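Local structure of 4-amino-4-deoxy-L-arabinose transferase or related glycosyltransferases of PMT family (Cupriavidus metallidurans, 5EZM) at residues I65-W75 / M93-E101; L83-F91 / N263-W271. The protein probably transfers 4-amino-4-deoxy-L-arabinose from a lipid carrier to lipid A, as a zinc-containing integral membrane glycosyltransferase of the GT-C fold. All coordinates share one frame; numbering follows the deposited sequence.

Contact 1. Residues I65-W75 / M93-E101; sequences ISREMFASGDW and MWVTVVGYE. With MPG ([(Z)-octadec-9-enyl] (2R)-2,3-bis(oxidanyl)propanoate), chain B; MPG ([(Z)-octadec-9-enyl] (2R)-2,3-bis(oxidanyl)propanoate), chain C; MPG ([(Z)-octadec-9-enyl] (2R)-2,3-bis(oxidanyl)propanoate), chain H; MPG ([(Z)-octadec-9-enyl] (2R)-2,3-bis(oxidanyl)propanoate), chain P.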
loop_
_atom_site.group_PDB
_atom_site.type_symbol
_atom_site.label_atom_id
_atom_site.label_comp_id
_atom_site.label_asym_id
_atom_site.label_seq_id
_atom_site.Cartn_x
_atom_site.Cartn_y
_atom_site.Cartn_z
ATOM N N ILE A 65 14.779 1.899 -1.594
ATOM C CA ILE A 65 14.903 2.829 -2.714
ATOM C C ILE A 65 14.877 4.261 -2.202
ATOM O O ILE A 65 15.734 5.085 -2.548
ATOM C CB ILE A 65 13.790 2.580 -3.746
ATOM C CG1 ILE A 65 14.031 1.259 -4.478
ATOM C CG2 ILE A 65 13.718 3.728 -4.731
ATOM C CD1 ILE A 65 12.901 0.846 -5.391
ATOM N N SER A 66 13.906 4.569 -1.342
ATOM C CA SER A 66 13.830 5.913 -0.784
ATOM C C SER A 66 15.064 6.239 0.046
ATOM O O SER A 66 15.543 7.377 0.029
ATOM C CB SER A 66 12.561 6.063 0.047
ATOM O OG SER A 66 11.420 5.992 -0.788
ATOM N N ARG A 67 15.598 5.256 0.775
ATOM C CA ARG A 67 16.828 5.498 1.521
ATOM C C ARG A 67 17.969 5.887 0.588
ATOM O O ARG A 67 18.695 6.853 0.845
ATOM C CB ARG A 67 17.214 4.267 2.341
ATOM C CG ARG A 67 18.426 4.504 3.238
ATOM C CD ARG A 67 18.999 3.207 3.789
ATOM N NE ARG A 67 19.683 2.427 2.762
ATOM C CZ ARG A 67 20.941 2.629 2.390
ATOM N NH1 ARG A 67 21.488 1.869 1.451
ATOM N NH2 ARG A 67 21.654 3.595 2.953
ATOM N N GLU A 68 18.140 5.142 -0.508
ATOM C CA GLU A 68 19.243 5.415 -1.423
ATOM C C GLU A 68 19.080 6.770 -2.092
ATOM O O GLU A 68 20.060 7.503 -2.269
ATOM C CB GLU A 68 19.349 4.303 -2.464
ATOM C CG GLU A 68 19.848 2.988 -1.888
ATOM C CD GLU A 68 19.846 1.864 -2.900
ATOM O OE1 GLU A 68 20.224 2.104 -4.068
ATOM O OE2 GLU A 68 19.457 0.739 -2.526
ATOM N N MET A 69 17.849 7.119 -2.474
ATOM C CA MET A 69 17.600 8.454 -3.005
ATOM C C MET A 69 17.955 9.517 -1.972
ATOM O O MET A 69 18.581 10.532 -2.300
ATOM C CB MET A 69 16.138 8.572 -3.433
ATOM C CG MET A 69 15.772 9.887 -4.089
ATOM S SD MET A 69 14.053 9.902 -4.638
ATOM C CE MET A 69 14.038 8.574 -5.837
ATOM N N PHE A 70 17.589 9.272 -0.712
ATOM C CA PHE A 70 17.883 10.199 0.376
ATOM C C PHE A 70 19.384 10.379 0.565
ATOM O O PHE A 70 19.860 11.496 0.797
ATOM C CB PHE A 70 17.224 9.676 1.653
ATOM C CG PHE A 70 17.574 10.439 2.897
ATOM C CD1 PHE A 70 17.348 11.801 2.986
ATOM C CD2 PHE A 70 18.080 9.776 4.002
ATOM C CE1 PHE A 70 17.650 12.495 4.144
ATOM C CE2 PHE A 70 18.382 10.461 5.161
ATOM C CZ PHE A 70 18.167 11.824 5.233
ATOM N N ALA A 71 20.148 9.292 0.461
ATOM C CA ALA A 71 21.586 9.359 0.664
ATOM C C ALA A 71 22.328 9.903 -0.545
ATOM O O ALA A 71 23.451 10.394 -0.392
ATOM C CB ALA A 71 22.136 7.975 1.015
ATOM N N SER A 72 21.737 9.830 -1.737
ATOM C CA SER A 72 22.415 10.279 -2.947
ATOM C C SER A 72 21.991 11.666 -3.397
ATOM O O SER A 72 22.802 12.384 -3.988
ATOM C CB SER A 72 22.168 9.296 -4.094
ATOM O OG SER A 72 20.828 9.370 -4.545
ATOM N N GLY A 73 20.747 12.062 -3.135
ATOM C CA GLY A 73 20.228 13.319 -3.629
ATOM C C GLY A 73 19.710 13.279 -5.049
ATOM O O GLY A 73 19.129 14.273 -5.507
ATOM N N ASP A 74 19.893 12.170 -5.762
ATOM C CA ASP A 74 19.402 12.033 -7.131
ATOM C C ASP A 74 17.926 11.661 -7.072
ATOM O O ASP A 74 17.573 10.498 -6.872
ATOM C CB ASP A 74 20.211 10.984 -7.887
ATOM C CG ASP A 74 19.973 11.028 -9.385
ATOM O OD1 ASP A 74 18.954 11.601 -9.822
ATOM O OD2 ASP A 74 20.811 10.481 -10.130
ATOM N N TRP A 75 17.057 12.654 -7.249
ATOM C CA TRP A 75 15.617 12.443 -7.244
ATOM C C TRP A 75 15.063 12.098 -8.620
ATOM O O TRP A 75 13.841 12.041 -8.783
ATOM C CB TRP A 75 14.899 13.683 -6.706
ATOM C CG TRP A 75 15.058 13.912 -5.232
ATOM C CD1 TRP A 75 16.138 13.592 -4.458
ATOM C CD2 TRP A 75 14.095 14.503 -4.350
ATOM N NE1 TRP A 75 15.907 13.955 -3.151
ATOM C CE2 TRP A 75 14.661 14.516 -3.060
ATOM C CE3 TRP A 75 12.809 15.026 -4.528
ATOM C CZ2 TRP A 75 13.987 15.032 -1.956
ATOM C CZ3 TRP A 75 12.143 15.538 -3.431
ATOM C CH2 TRP A 75 12.731 15.537 -2.162
ATOM N N MET A 93 8.453 7.767 -3.666
ATOM C CA MET A 93 9.805 7.899 -3.137
ATOM C C MET A 93 10.111 9.339 -2.751
ATOM O O MET A 93 10.761 9.581 -1.732
ATOM C CB MET A 93 10.822 7.376 -4.152
ATOM C CG MET A 93 10.927 5.857 -4.165
ATOM S SD MET A 93 9.478 5.036 -4.866
ATOM C CE MET A 93 9.853 5.129 -6.615
ATOM N N TRP A 94 9.653 10.307 -3.550
ATOM C CA TRP A 94 9.825 11.710 -3.186
ATOM C C TRP A 94 9.235 11.992 -1.810
ATOM O O TRP A 94 9.893 12.591 -0.945
ATOM C CB TRP A 94 9.177 12.608 -4.239
ATOM C CG TRP A 94 9.884 12.619 -5.548
ATOM C CD1 TRP A 94 11.132 12.127 -5.813
ATOM C CD2 TRP A 94 9.390 13.151 -6.782
ATOM N NE1 TRP A 94 11.445 12.322 -7.140
ATOM C CE2 TRP A 94 10.393 12.948 -7.756
ATOM C CE3 TRP A 94 8.198 13.780 -7.160
ATOM C CZ2 TRP A 94 10.238 13.350 -9.081
ATOM C CZ3 TRP A 94 8.047 14.180 -8.481
ATOM C CH2 TRP A 94 9.061 13.961 -9.424
ATOM N N VAL A 95 7.995 11.550 -1.586
ATOM C CA VAL A 95 7.344 11.789 -0.300
ATOM C C VAL A 95 8.118 11.106 0.818
ATOM O O VAL A 95 8.421 11.718 1.852
ATOM C CB VAL A 95 5.879 11.322 -0.342
ATOM C CG1 VAL A 95 5.225 11.527 1.016
ATOM C CG2 VAL A 95 5.116 12.068 -1.428
ATOM N N THR A 96 8.466 9.829 0.620
ATOM C CA THR A 96 9.200 9.106 1.653
ATOM C C THR A 96 10.520 9.792 1.971
ATOM O O THR A 96 10.944 9.825 3.130
ATOM C CB THR A 96 9.442 7.656 1.227
ATOM O OG1 THR A 96 8.196 7.030 0.887
ATOM C CG2 THR A 96 10.103 6.873 2.361
ATOM N N VAL A 97 11.176 10.365 0.959
ATOM C CA VAL A 97 12.471 11.002 1.179
ATOM C C VAL A 97 12.303 12.295 1.963
ATOM O O VAL A 97 13.119 12.613 2.839
ATOM C CB VAL A 97 13.197 11.240 -0.158
ATOM C CG1 VAL A 97 14.347 12.209 0.033
ATOM C CG2 VAL A 97 13.723 9.929 -0.711
ATOM N N VAL A 98 11.256 13.068 1.662
ATOM C CA VAL A 98 10.966 14.229 2.499
ATOM C C VAL A 98 10.744 13.791 3.941
ATOM O O VAL A 98 11.255 14.413 4.886
ATOM C CB VAL A 98 9.760 15.011 1.944
ATOM C CG1 VAL A 98 9.388 16.143 2.885
ATOM C CG2 VAL A 98 10.077 15.555 0.565
ATOM N N GLY A 99 10.005 12.694 4.132
ATOM C CA GLY A 99 9.831 12.159 5.473
ATOM C C GLY A 99 11.150 11.815 6.139
ATOM O O GLY A 99 11.349 12.095 7.324
ATOM N N TYR A 100 12.071 11.209 5.383
ATOM C CA TYR A 100 13.390 10.884 5.920
ATOM C C TYR A 100 14.142 12.145 6.331
ATOM O O TYR A 100 14.801 12.175 7.376
ATOM C CB TYR A 100 14.205 10.107 4.884
ATOM C CG TYR A 100 13.797 8.666 4.682
ATOM C CD1 TYR A 100 13.018 7.999 5.619
ATOM C CD2 TYR A 100 14.209 7.966 3.555
ATOM C CE1 TYR A 100 12.654 6.675 5.433
ATOM C CE2 TYR A 100 13.854 6.646 3.360
ATOM C CZ TYR A 100 13.076 6.002 4.300
ATOM O OH TYR A 100 12.721 4.684 4.100
ATOM N N GLU A 101 14.066 13.192 5.504
ATOM C CA GLU A 101 14.729 14.447 5.831
ATOM C C GLU A 101 14.150 15.076 7.091
ATOM O O GLU A 101 14.882 15.711 7.856
ATOM C CB GLU A 101 14.622 15.417 4.652
ATOM C CG GLU A 101 15.227 16.787 4.912
ATOM C CD GLU A 101 16.727 16.733 5.122
ATOM O OE1 GLU A 101 17.383 15.855 4.522
ATOM O OE2 GLU A 101 17.252 17.569 5.887
HETATM C C2 MPG B . 11.903 18.836 0.066
HETATM C C3 MPG B . 13.347 18.558 -0.334
HETATM C C4 MPG B . 14.023 17.592 0.626
HETATM C C5 MPG B . 15.556 17.701 0.603
HETATM C C6 MPG B . 16.238 16.428 1.131
HETATM C C7 MPG B . 17.774 16.520 1.065
HETATM C C8 MPG B . 18.429 15.154 0.746
HETATM C C9 MPG B . 19.969 15.249 0.609
HETATM C C1 MPG B . 11.153 19.674 -0.972
HETATM C C2 MPG C . 20.042 17.969 -2.828
HETATM C C3 MPG C . 18.532 17.985 -2.626
HETATM C C4 MPG C . 17.779 17.580 -3.883
HETATM C C5 MPG C . 16.345 18.137 -3.908
HETATM C C6 MPG C . 15.523 17.591 -5.085
HETATM C C1 MPG C . 20.785 18.727 -1.724
HETATM C C2 MPG H . 5.886 16.101 0.133
HETATM C C3 MPG H . 4.469 16.233 0.683
HETATM C C4 MPG H . 4.316 15.750 2.121
HETATM C C5 MPG H . 5.577 15.079 2.695
HETATM C C6 MPG H . 5.420 14.685 4.174
HETATM C C7 MPG H . 6.560 13.773 4.666
HETATM C C1 MPG H . 5.971 16.425 -1.362
HETATM C C2 MPG P . 13.763 17.117 -9.599
HETATM C C3 MPG P . 13.148 15.895 -10.272
HETATM C C4 MPG P . 11.929 16.210 -11.130
HETATM C C5 MPG P . 11.113 17.420 -10.637
HETATM C C6 MPG P . 9.678 17.413 -11.192
HETATM C C7 MPG P . 8.730 18.341 -10.405
HETATM C C8 MPG P . 7.284 17.790 -10.345
HETATM C C9 MPG P . 6.362 18.614 -9.410
HETATM C C10 MPG P . 5.443 17.710 -8.539
HETATM C C11 MPG P . 4.130 18.411 -8.124
HETATM C C12 MPG P . 3.551 17.876 -6.770
HETATM C C1 MPG P . 14.900 16.740 -8.646
#
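Ser66 of helix 58-72 sits as a knob in a hole formed by Met93, Thr96, Val97 and Tyr100 of helix 91-103, two helices of the GT-C fold whose local axes cross at -62° and come within 8.8 Å. A small residue suits this spot, where Ser66 CB lies between Thr96 CG2 and Tyr100 CE2, while its hydroxyl is satisfied by Tyr62 O of its own helix. One turn on, Phe70 lays a ring face over Tyr100 CB, a CH-pi contact 3.9 Å from the ring centroid. Glu101 OE1 lies in the plane of the same ring, at its edge. Val97 CG2 meets Met69 CB, while Val97 CG1, anti to the backbone N (chi1 165°), reaches Trp75 CZ2 at 3.5 Å. Trp75 follows the helix end, where Gly73 adopts positive phi. The Trp75 and Trp94 planes are inclined by only 23°, but their offset leaves little overlap. Indole suits the Trp94 position because it combines a broad apolar surface with one donor: NE1 gives a hydrogen bond of 2.9 Å to a lone pair of Trp75 O, in the carbonyl plane. Met69 SD makes a Met-aromatic contact at the Trp94 edge. Octadecenyl lipid chains pack outside, C6 of one resting over a face of Trp75, 3.5 Å from CD2.

Contact 2. Residues L83-F91 / N263-W271; sequences LKYFEKPPF and NFFFIHEHW. With PC (phosphocholine), chain D; MPG ([(Z)-octadec-9-enyl] (2R)-2,3-bis(oxidanyl)propanoate), chain T; MPG ([(Z)-octadec-9-enyl] (2R)-2,3-bis(oxidanyl)propanoate), chain E.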
loop_
_atom_site.group_PDB
_atom_site.type_symbol
_atom_site.label_atom_id
_atom_site.label_comp_id
_atom_site.label_asym_id
_atom_site.label_seq_id
_atom_site.Cartn_x
_atom_site.Cartn_y
_atom_site.Cartn_z
ATOM N N LEU A 83 21.417 -0.060 -8.233
ATOM C CA LEU A 83 21.089 -0.410 -9.606
ATOM C C LEU A 83 19.828 0.310 -10.061
ATOM O O LEU A 83 18.890 0.507 -9.283
ATOM C CB LEU A 83 20.898 -1.920 -9.762
ATOM C CG LEU A 83 22.102 -2.786 -9.410
ATOM C CD1 LEU A 83 21.708 -4.246 -9.504
ATOM C CD2 LEU A 83 23.268 -2.470 -10.331
ATOM N N LYS A 84 19.817 0.693 -11.338
ATOM C CA LYS A 84 18.676 1.399 -11.909
ATOM C C LYS A 84 17.406 0.576 -11.753
ATOM O O LYS A 84 17.380 -0.619 -12.065
ATOM C CB LYS A 84 18.922 1.706 -13.387
ATOM C CG LYS A 84 20.042 2.695 -13.648
ATOM C CD LYS A 84 20.181 2.972 -15.132
ATOM C CE LYS A 84 21.225 4.040 -15.398
ATOM N NZ LYS A 84 21.231 4.471 -16.827
ATOM N N TYR A 85 16.355 1.222 -11.258
ATOM C CA TYR A 85 15.050 0.599 -11.054
ATOM C C TYR A 85 14.030 1.469 -11.779
ATOM O O TYR A 85 13.633 2.521 -11.272
ATOM C CB TYR A 85 14.731 0.471 -9.568
ATOM C CG TYR A 85 13.498 -0.346 -9.260
ATOM C CD1 TYR A 85 13.499 -1.726 -9.421
ATOM C CD2 TYR A 85 12.338 0.260 -8.796
ATOM C CE1 TYR A 85 12.373 -2.481 -9.135
ATOM C CE2 TYR A 85 11.208 -0.487 -8.506
ATOM C CZ TYR A 85 11.231 -1.857 -8.678
ATOM O OH TYR A 85 10.111 -2.607 -8.393
ATOM N N PHE A 86 13.620 1.037 -12.970
ATOM C CA PHE A 86 12.699 1.790 -13.811
ATOM C C PHE A 86 11.328 1.127 -13.904
ATOM O O PHE A 86 10.625 1.288 -14.904
ATOM C CB PHE A 86 13.287 1.979 -15.209
ATOM C CG PHE A 86 14.518 2.836 -15.241
ATOM C CD1 PHE A 86 14.778 3.742 -14.223
ATOM C CD2 PHE A 86 15.416 2.741 -16.295
ATOM C CE1 PHE A 86 15.917 4.538 -14.254
ATOM C CE2 PHE A 86 16.554 3.535 -16.335
ATOM C CZ PHE A 86 16.806 4.433 -15.311
ATOM N N GLU A 87 10.929 0.381 -12.872
ATOM C CA GLU A 87 9.633 -0.283 -12.891
ATOM C C GLU A 87 8.517 0.566 -12.287
ATOM O O GLU A 87 7.345 0.207 -12.439
ATOM C CB GLU A 87 9.709 -1.647 -12.169
ATOM C CG GLU A 87 10.937 -2.510 -12.533
ATOM C CD GLU A 87 10.621 -3.836 -13.263
ATOM O OE1 GLU A 87 9.441 -4.163 -13.512
ATOM O OE2 GLU A 87 11.575 -4.573 -13.596
ATOM N N LYS A 88 8.836 1.684 -11.630
ATOM C CA LYS A 88 7.841 2.530 -10.979
ATOM C C LYS A 88 8.223 3.999 -11.092
ATOM O O LYS A 88 9.412 4.333 -11.166
ATOM C CB LYS A 88 7.674 2.186 -9.487
ATOM C CG LYS A 88 7.294 0.748 -9.184
ATOM C CD LYS A 88 5.887 0.415 -9.642
ATOM C CE LYS A 88 5.611 -1.068 -9.447
ATOM N NZ LYS A 88 4.261 -1.471 -9.915
ATOM N N PRO A 89 7.236 4.894 -11.105
ATOM C CA PRO A 89 7.515 6.343 -11.054
ATOM C C PRO A 89 7.839 6.781 -9.634
ATOM O O PRO A 89 7.617 6.016 -8.683
ATOM C CB PRO A 89 6.202 6.970 -11.556
ATOM C CG PRO A 89 5.433 5.851 -12.176
ATOM C CD PRO A 89 5.827 4.625 -11.425
ATOM N N PRO A 90 8.347 8.000 -9.438
ATOM C CA PRO A 90 9.052 8.328 -8.185
ATOM C C PRO A 90 8.288 9.085 -7.103
ATOM O O PRO A 90 8.896 9.359 -6.062
ATOM C CB PRO A 90 10.194 9.205 -8.705
ATOM C CG PRO A 90 9.544 9.990 -9.789
ATOM C CD PRO A 90 8.543 9.059 -10.446
ATOM N N PHE A 91 7.011 9.436 -7.284
ATOM C CA PHE A 91 6.367 10.338 -6.327
ATOM C C PHE A 91 6.343 9.746 -4.920
ATOM O O PHE A 91 6.643 10.436 -3.936
ATOM C CB PHE A 91 4.951 10.688 -6.780
ATOM C CG PHE A 91 4.189 11.511 -5.777
ATOM C CD1 PHE A 91 4.537 12.831 -5.536
ATOM C CD2 PHE A 91 3.133 10.963 -5.067
ATOM C CE1 PHE A 91 3.844 13.593 -4.608
ATOM C CE2 PHE A 91 2.438 11.721 -4.140
ATOM C CZ PHE A 91 2.793 13.038 -3.912
ATOM N N ASN A 263 11.592 3.256 -23.387
ATOM C CA ASN A 263 11.286 1.947 -23.956
ATOM C C ASN A 263 11.016 0.923 -22.862
ATOM O O ASN A 263 10.104 0.096 -22.987
ATOM C CB ASN A 263 12.429 1.483 -24.855
ATOM C CG ASN A 263 12.105 0.202 -25.594
ATOM O OD1 ASN A 263 10.953 -0.226 -25.640
ATOM N ND2 ASN A 263 13.121 -0.415 -26.184
ATOM N N PHE A 264 11.787 0.970 -21.775
ATOM C CA PHE A 264 11.551 0.058 -20.662
ATOM C C PHE A 264 10.224 0.365 -19.981
ATOM O O PHE A 264 9.298 -0.453 -19.998
ATOM C CB PHE A 264 12.701 0.140 -19.656
ATOM C CG PHE A 264 12.581 -0.840 -18.519
ATOM C CD1 PHE A 264 13.105 -2.117 -18.632
ATOM C CD2 PHE A 264 11.938 -0.485 -17.343
ATOM C CE1 PHE A 264 12.995 -3.021 -17.597
ATOM C CE2 PHE A 264 11.823 -1.385 -16.299
ATOM C CZ PHE A 264 12.353 -2.659 -16.427
ATOM N N PHE A 265 10.112 1.555 -19.390
ATOM C CA PHE A 265 8.956 1.883 -18.563
ATOM C C PHE A 265 7.644 1.774 -19.332
ATOM O O PHE A 265 6.607 1.468 -18.736
ATOM C CB PHE A 265 9.114 3.288 -17.984
ATOM C CG PHE A 265 8.021 3.675 -17.033
ATOM C CD1 PHE A 265 8.085 3.308 -15.701
ATOM C CD2 PHE A 265 6.928 4.406 -17.471
ATOM C CE1 PHE A 265 7.079 3.662 -14.823
ATOM C CE2 PHE A 265 5.921 4.761 -16.599
ATOM C CZ PHE A 265 5.996 4.389 -15.276
ATOM N N PHE A 266 7.660 2.019 -20.639
ATOM C CA PHE A 266 6.430 1.938 -21.414
ATOM C C PHE A 266 6.272 0.626 -22.169
ATOM O O PHE A 266 5.189 0.374 -22.707
ATOM C CB PHE A 266 6.343 3.108 -22.405
ATOM C CG PHE A 266 6.172 4.448 -21.747
ATOM C CD1 PHE A 266 5.010 4.752 -21.056
ATOM C CD2 PHE A 266 7.170 5.404 -21.820
ATOM C CE1 PHE A 266 4.850 5.983 -20.445
ATOM C CE2 PHE A 266 7.015 6.638 -21.213
ATOM C CZ PHE A 266 5.854 6.928 -20.525
ATOM N N ILE A 267 7.301 -0.219 -22.219
ATOM C CA ILE A 267 7.222 -1.427 -23.035
ATOM C C ILE A 267 7.482 -2.678 -22.198
ATOM O O ILE A 267 6.953 -3.753 -22.501
ATOM C CB ILE A 267 8.189 -1.334 -24.232
ATOM C CG1 ILE A 267 7.798 -0.162 -25.135
ATOM C CG2 ILE A 267 8.177 -2.611 -25.052
ATOM C CD1 ILE A 267 6.397 -0.264 -25.689
ATOM N N HIS A 268 8.271 -2.552 -21.132
ATOM C CA HIS A 268 8.636 -3.715 -20.324
ATOM C C HIS A 268 7.421 -4.427 -19.737
ATOM O O HIS A 268 6.719 -3.874 -18.885
ATOM C CB HIS A 268 9.587 -3.312 -19.191
ATOM C CG HIS A 268 9.863 -4.414 -18.215
ATOM N ND1 HIS A 268 10.551 -5.558 -18.557
ATOM C CD2 HIS A 268 9.545 -4.545 -16.905
ATOM C CE1 HIS A 268 10.646 -6.346 -17.502
ATOM N NE2 HIS A 268 10.045 -5.753 -16.486
ATOM N N GLU A 269 7.169 -5.654 -20.189
ATOM C CA GLU A 269 6.169 -6.517 -19.564
ATOM C C GLU A 269 6.807 -7.161 -18.340
ATOM O O GLU A 269 7.599 -8.098 -18.458
ATOM C CB GLU A 269 5.663 -7.571 -20.544
ATOM C CG GLU A 269 4.629 -7.068 -21.547
ATOM C CD GLU A 269 5.254 -6.431 -22.774
ATOM O OE1 GLU A 269 6.476 -6.597 -22.978
ATOM O OE2 GLU A 269 4.522 -5.766 -23.539
ATOM N N HIS A 270 6.467 -6.654 -17.158
ATOM C CA HIS A 270 7.049 -7.137 -15.914
ATOM C C HIS A 270 6.282 -8.344 -15.389
ATOM O O HIS A 270 5.056 -8.418 -15.509
ATOM C CB HIS A 270 7.057 -6.030 -14.861
ATOM C CG HIS A 270 7.620 -6.455 -13.542
ATOM N ND1 HIS A 270 8.921 -6.886 -13.391
ATOM C CD2 HIS A 270 7.059 -6.515 -12.311
ATOM C CE1 HIS A 270 9.138 -7.190 -12.124
ATOM N NE2 HIS A 270 8.023 -6.976 -11.447
ATOM N N TRP A 271 7.015 -9.288 -14.806
ATOM C CA TRP A 271 6.409 -10.471 -14.213
ATOM C C TRP A 271 7.362 -11.043 -13.176
ATOM O O TRP A 271 8.583 -10.968 -13.327
ATOM C CB TRP A 271 6.070 -11.525 -15.271
ATOM C CG TRP A 271 7.265 -12.108 -15.959
ATOM C CD1 TRP A 271 7.984 -11.543 -16.972
ATOM C CD2 TRP A 271 7.871 -13.381 -15.699
ATOM N NE1 TRP A 271 9.005 -12.381 -17.352
ATOM C CE2 TRP A 271 8.957 -13.517 -16.588
ATOM C CE3 TRP A 271 7.603 -14.418 -14.798
ATOM C CZ2 TRP A 271 9.773 -14.647 -16.605
ATOM C CZ3 TRP A 271 8.416 -15.541 -14.816
ATOM C CH2 TRP A 271 9.488 -15.646 -15.713
HETATM P P1 PC D . 2.560 1.751 -17.970
HETATM O O1 PC D . 2.342 2.884 -16.991
HETATM O O3 PC D . 2.575 2.319 -19.370
HETATM O O4 PC D . 1.430 0.752 -17.858
HETATM O O2 PC D . 3.999 0.993 -17.662
HETATM C C1 PC D . 4.001 -0.274 -17.059
HETATM C C2 PC D . 5.317 -1.018 -17.352
HETATM N N1 PC D . 6.118 -1.184 -16.146
HETATM C C3 PC D . 7.389 -1.794 -16.487
HETATM C C4 PC D . 6.374 0.106 -15.534
HETATM C C5 PC D . 5.422 -2.044 -15.208
HETATM C C2 MPG T . 2.729 9.236 -24.088
HETATM C C3 MPG T . 3.917 8.490 -23.490
HETATM C C4 MPG T . 5.053 8.295 -24.481
HETATM C C5 MPG T . 5.416 6.810 -24.651
HETATM C C6 MPG T . 6.732 6.599 -25.419
HETATM C C7 MPG T . 6.905 5.142 -25.886
HETATM C C8 MPG T . 8.343 4.854 -26.378
HETATM C C9 MPG T . 8.457 3.503 -27.125
HETATM C C10 MPG T . 9.827 3.353 -27.842
HETATM C C11 MPG T . 9.699 2.601 -29.184
HETATM C C12 MPG T . 10.991 2.722 -30.061
HETATM C C13 MPG T . 10.942 1.810 -31.302
HETATM C C1 MPG T . 1.400 8.837 -23.439
HETATM C C2 MPG E . 2.245 -5.770 -16.909
HETATM C C3 MPG E . 2.219 -5.885 -18.428
HETATM C C4 MPG E . 0.994 -6.633 -18.931
HETATM C C5 MPG E . 1.097 -7.007 -20.420
HETATM C C6 MPG E . -0.212 -7.603 -20.965
HETATM C C1 MPG E . 3.513 -5.081 -16.396
#
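A single carboxylate, that of Glu87, is brought against two histidines, His268 and His270, by a shared zinc ion. In this zinc site, set in a protein of GT-C fold, the ligands are Glu87 OE2, His268 NE2 and His270 ND1. The other carboxylate oxygen, OE1, lies over a face of the His270 ring and makes no hydrogen bond to it. A carboxylate and two imidazoles suit zinc, which commonly takes oxygen and nitrogen ligands from such side chains. Glu87 starts away from the other segment, and the bend at chi2 (-115°) swings its carboxylate back to the metal. Phe264 supports this first shell: His268 CB lies over the centre of its ring, and its edge receives Phe86 O, 3.2 Å from Phe264 CE2. The same carbonyl also meets the edge of Phe265, with 3.3 Å to CD1. Crossing Phe265 at about a right angle, Pro89 brings its CG to 3.5 Å from Phe265 CZ. Phosphocholine occupies the pocket beside the metal site, its methyl C4 over a face of Phe265. Phe266 turns a face to the edge of Phe265, with Phe265 CD2 over one side and C5 of a lipid chain over the other; an alanine here would probably leave a gap beside the CD2 edge of Phe265 and strip the lipid chain of its aromatic partner. Aromatic residues suit these places, offering flat faces to alkyl groups and edges to carbonyl oxygens. At the other end of the ligand, phosphate oxygen O3 lies near the Phe266 ring plane, 3.8 Å from CD1.

Both contacts are largely buried, with lipid at their margins, but they differ in chemistry. Contact 1 joins two neighbouring helices through interlocking, mostly apolar side chains and one indole hydrogen bond. Contact 2 joins segments far apart in sequence, a loop after strand 83-84 and the end of helix 261-267 with the loop that follows it, and centres on metal coordination and a ligand pocket. Three of the four segments are close in the chain: 83-91 lies between 65-75 and 93-101 and leads into helix 91-103. The contact centres are 18 Å apart, yet they touch where Ile65 CD1 packs 3.5 Å from Tyr85 CD2, so helix 58-72 borders the loop carrying the zinc ligand Glu87.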